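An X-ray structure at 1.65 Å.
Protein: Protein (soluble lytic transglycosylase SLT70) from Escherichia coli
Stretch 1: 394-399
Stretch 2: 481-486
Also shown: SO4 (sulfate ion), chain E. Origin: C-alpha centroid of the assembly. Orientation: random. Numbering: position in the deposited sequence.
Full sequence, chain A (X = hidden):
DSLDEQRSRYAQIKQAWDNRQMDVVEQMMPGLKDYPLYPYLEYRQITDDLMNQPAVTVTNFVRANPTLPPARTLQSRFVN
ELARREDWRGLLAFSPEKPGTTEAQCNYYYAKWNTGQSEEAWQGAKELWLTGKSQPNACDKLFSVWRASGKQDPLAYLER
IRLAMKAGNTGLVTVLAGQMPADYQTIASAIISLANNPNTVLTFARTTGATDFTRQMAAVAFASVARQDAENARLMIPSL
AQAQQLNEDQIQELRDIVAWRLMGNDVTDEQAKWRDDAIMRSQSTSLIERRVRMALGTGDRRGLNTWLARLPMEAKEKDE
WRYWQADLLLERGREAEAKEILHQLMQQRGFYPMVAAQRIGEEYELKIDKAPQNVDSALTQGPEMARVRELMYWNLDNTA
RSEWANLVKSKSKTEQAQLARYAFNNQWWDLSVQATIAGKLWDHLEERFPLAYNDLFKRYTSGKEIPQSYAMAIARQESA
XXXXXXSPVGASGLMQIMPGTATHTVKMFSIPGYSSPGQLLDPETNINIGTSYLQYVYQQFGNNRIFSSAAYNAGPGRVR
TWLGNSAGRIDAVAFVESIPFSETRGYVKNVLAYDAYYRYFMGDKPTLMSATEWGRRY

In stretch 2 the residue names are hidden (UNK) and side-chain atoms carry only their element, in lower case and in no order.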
# COMPACT_ATOMS: atom_id res chain seq x y z
N TRP A 394 -24.34 -7.51 10.08
CA TRP A 394 -24.19 -8.69 9.22
C TRP A 394 -22.73 -9.07 8.94
O TRP A 394 -22.46 -9.96 8.12
CB TRP A 394 -24.91 -8.47 7.88
CG TRP A 394 -26.40 -8.27 8.02
CD1 TRP A 394 -27.11 -7.16 7.69
CD2 TRP A 394 -27.35 -9.22 8.52
NE1 TRP A 394 -28.44 -7.35 7.94
CE2 TRP A 394 -28.62 -8.61 8.46
CE3 TRP A 394 -27.25 -10.53 9.02
CZ2 TRP A 394 -29.80 -9.26 8.87
CZ3 TRP A 394 -28.43 -11.18 9.43
CH2 TRP A 394 -29.68 -10.54 9.35
N ASN A 395 -21.79 -8.40 9.60
CA ASN A 395 -20.36 -8.65 9.42
C ASN A 395 -19.89 -8.42 7.98
O ASN A 395 -19.05 -9.16 7.45
CB ASN A 395 -20.00 -10.06 9.91
CG ASN A 395 -20.30 -10.25 11.39
OD1 ASN A 395 -19.83 -9.48 12.21
ND2 ASN A 395 -21.13 -11.22 11.72
N LEU A 396 -20.49 -7.43 7.33
CA LEU A 396 -20.15 -7.06 5.96
C LEU A 396 -19.18 -5.89 6.08
O LEU A 396 -19.46 -4.77 5.62
CB LEU A 396 -21.43 -6.66 5.19
CG LEU A 396 -22.45 -7.79 5.03
CD1 LEU A 396 -23.79 -7.28 4.48
CD2 LEU A 396 -21.87 -8.88 4.12
N ASP A 397 -18.03 -6.15 6.69
CA ASP A 397 -17.05 -5.11 6.92
C ASP A 397 -16.53 -4.35 5.70
O ASP A 397 -16.31 -3.15 5.79
CB ASP A 397 -15.87 -5.64 7.76
CG ASP A 397 -16.30 -6.08 9.17
OD1 ASP A 397 -16.99 -7.10 9.28
OD2 ASP A 397 -15.93 -5.43 10.17
N ASN A 398 -16.33 -5.03 4.57
CA ASN A 398 -15.82 -4.32 3.40
C ASN A 398 -16.87 -3.34 2.85
O ASN A 398 -16.53 -2.24 2.42
CB ASN A 398 -15.39 -5.29 2.30
CG ASN A 398 -14.16 -6.09 2.69
OD1 ASN A 398 -13.27 -5.59 3.37
ND2 ASN A 398 -14.12 -7.36 2.28
N THR A 399 -18.13 -3.76 2.90
CA THR A 399 -19.25 -2.94 2.41
C THR A 399 -19.43 -1.75 3.37
O THR A 399 -19.63 -0.61 2.94
CB THR A 399 -20.54 -3.78 2.30
OG1 THR A 399 -20.27 -4.94 1.49
CG2 THR A 399 -21.68 -2.97 1.62
N UNK A 481 -7.67 -4.10 11.81
CA UNK A 481 -8.84 -4.73 12.40
C UNK A 481 -10.02 -5.10 11.51
O UNK A 481 -11.09 -5.40 12.02
c UNK A 481 -6.21 -6.87 16.96
n UNK A 481 -6.78 -3.28 16.29
c UNK A 481 -9.31 -3.97 13.65
c UNK A 481 -6.76 -4.65 16.33
c UNK A 481 -7.70 -5.11 15.38
c UNK A 481 -8.28 -3.96 14.76
c UNK A 481 -7.89 -6.50 15.23
c UNK A 481 -7.14 -7.37 16.02
c UNK A 481 -7.69 -2.87 15.34
c UNK A 481 -6.01 -5.52 17.13
N UNK A 482 -9.84 -5.08 10.19
CA UNK A 482 -10.94 -5.50 9.31
C UNK A 482 -10.74 -7.01 9.07
O UNK A 482 -9.79 -7.40 8.39
c UNK A 482 -10.90 -4.72 7.99
n UNK A 482 -12.00 -4.51 5.86
o UNK A 482 -12.66 -6.16 7.23
c UNK A 482 -11.93 -5.20 6.99
N UNK A 483 -11.63 -7.86 9.62
CA UNK A 483 -11.50 -9.32 9.45
C UNK A 483 -11.79 -9.86 8.05
O UNK A 483 -11.49 -11.02 7.77
c UNK A 483 -12.84 -7.52 10.40
c UNK A 483 -13.60 -8.84 10.46
c UNK A 483 -12.52 -9.88 10.46
N UNK A 484 -12.36 -9.02 7.19
CA UNK A 484 -12.73 -9.43 5.84
C UNK A 484 -11.81 -8.95 4.73
O UNK A 484 -12.03 -9.25 3.56
c UNK A 484 -15.28 -10.79 6.89
c UNK A 484 -14.17 -8.95 5.56
c UNK A 484 -15.17 -9.29 6.67
n UNK A 484 -16.29 -12.62 8.24
c UNK A 484 -16.20 -11.13 8.06
N UNK A 485 -10.75 -8.22 5.09
CA UNK A 485 -9.87 -7.69 4.05
C UNK A 485 -8.94 -8.73 3.43
O UNK A 485 -8.45 -9.62 4.13
c UNK A 485 -9.06 -6.45 4.56
c UNK A 485 -7.99 -6.87 5.59
c UNK A 485 -8.41 -5.71 3.39
N UNK A 486 -8.79 -8.68 2.11
CA UNK A 486 -7.89 -9.59 1.39
C UNK A 486 -7.00 -8.73 0.51
O UNK A 486 -7.49 -7.82 -0.18
c UNK A 486 -9.50 -11.54 1.19
c UNK A 486 -9.30 -13.26 -0.67
c UNK A 486 -10.25 -12.42 0.18
c UNK A 486 -8.66 -10.54 0.49
n UNK A 486 -10.06 -14.09 -1.65
S SO4 E . -18.08 -7.77 2.89
O1 SO4 E . -18.93 -8.95 3.12
O2 SO4 E . -18.80 -6.53 3.22
O3 SO4 E . -16.87 -7.87 3.73
O4 SO4 E . -17.72 -7.74 1.45

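Position 481 carries ten side-chain atoms, nine carbons and one nitrogen. One carbon leads into a fused five- and six-membered ring pair, with the nitrogen in the five-membered ring. Only an indole fits. The side chain makes no contact with stretch 1, and its end leads away. This is Trp-481. Its ring nitrogen, NE1, is hydrogen-bonded elsewhere in the structure.

Position 482 has four side-chain atoms. A first carbon is followed by a second that carries one oxygen and one nitrogen. That is a short carboxamide. The nitrogen lies 3.0 Å from OD1 of Asn-398, and the oxygen lies 3.3 Å from CB of Asp-397. The residue is Asn-482. Its chi1 is t, and although CA-to-CB points sideways, the amide end comes nearer to stretch 1. ND2 donates a hydrogen bond to OD1 of Asn-398, with an N-H...acceptor angle of 154°.

Position 483 shows three carbons that close a ring onto the backbone nitrogen. The ring carbon bonded to the backbone N lies 3.7 Å from OD2 of Asp-397, a packing contact. No other standard residue has this ring, so this is Pro-483. With its nitrogen tied into the ring, the residue has no backbone N-H to donate.

Position 484 has four carbons in a row ending in nitrogen. CA-to-CB points toward stretch 1. The second carbon of the chain lies 3.9 Å from OD1 of Asp-397, and the fourth lies 3.5 Å from the backbone O of Asn-395. The unbranched chain identifies Lys-484. The aliphatic chain therefore passes Asp-397 and reaches Asn-395, while NZ is hydrogen-bonded elsewhere in the structure. The backbone N of Lys-484 also donates to OD1 of Asn-482 at 2.9 Å. This bond helps hold the type I turn that runs from Asn-482 to position 485.

Position 485 has one carbon carrying two more, three carbons in all. The residue touches stretch 1 lightly: its backbone N is 4.0 Å from OD1 of Asn-398. The branch at CB and the absence of any heteroatom give Val-485.

Position 486 again has four carbons in a row ending in nitrogen. The side chain makes no contact with stretch 1, and its end leads away. This is Lys-486.

The contact sets the turn against the first residues of a helix. Asn-398 is the polar link. Its OD1 accepts from ND2 of Asn-482, and its ND2 donates to the backbone O of Lys-484 at 3.1 Å, so one carboxamide uses both ends on the turn. Lys-484 has the largest covered area; it lays carbon against Asn-395 and Asp-397 and also meets Asn-398. A sulfate, probably from the crystallisation liquor, sits beside this junction. Its O3 accepts from the backbone N of Asn-398 at 3.0 Å and lies 3.4 Å from CB of Lys-484. Its O2 accepts from the backbone N of Thr-399 at 2.9 Å. The ion thus binds free N-H groups at the helix start and also touches the turn.

Stretch 2, residues 481-486: WNPKVK
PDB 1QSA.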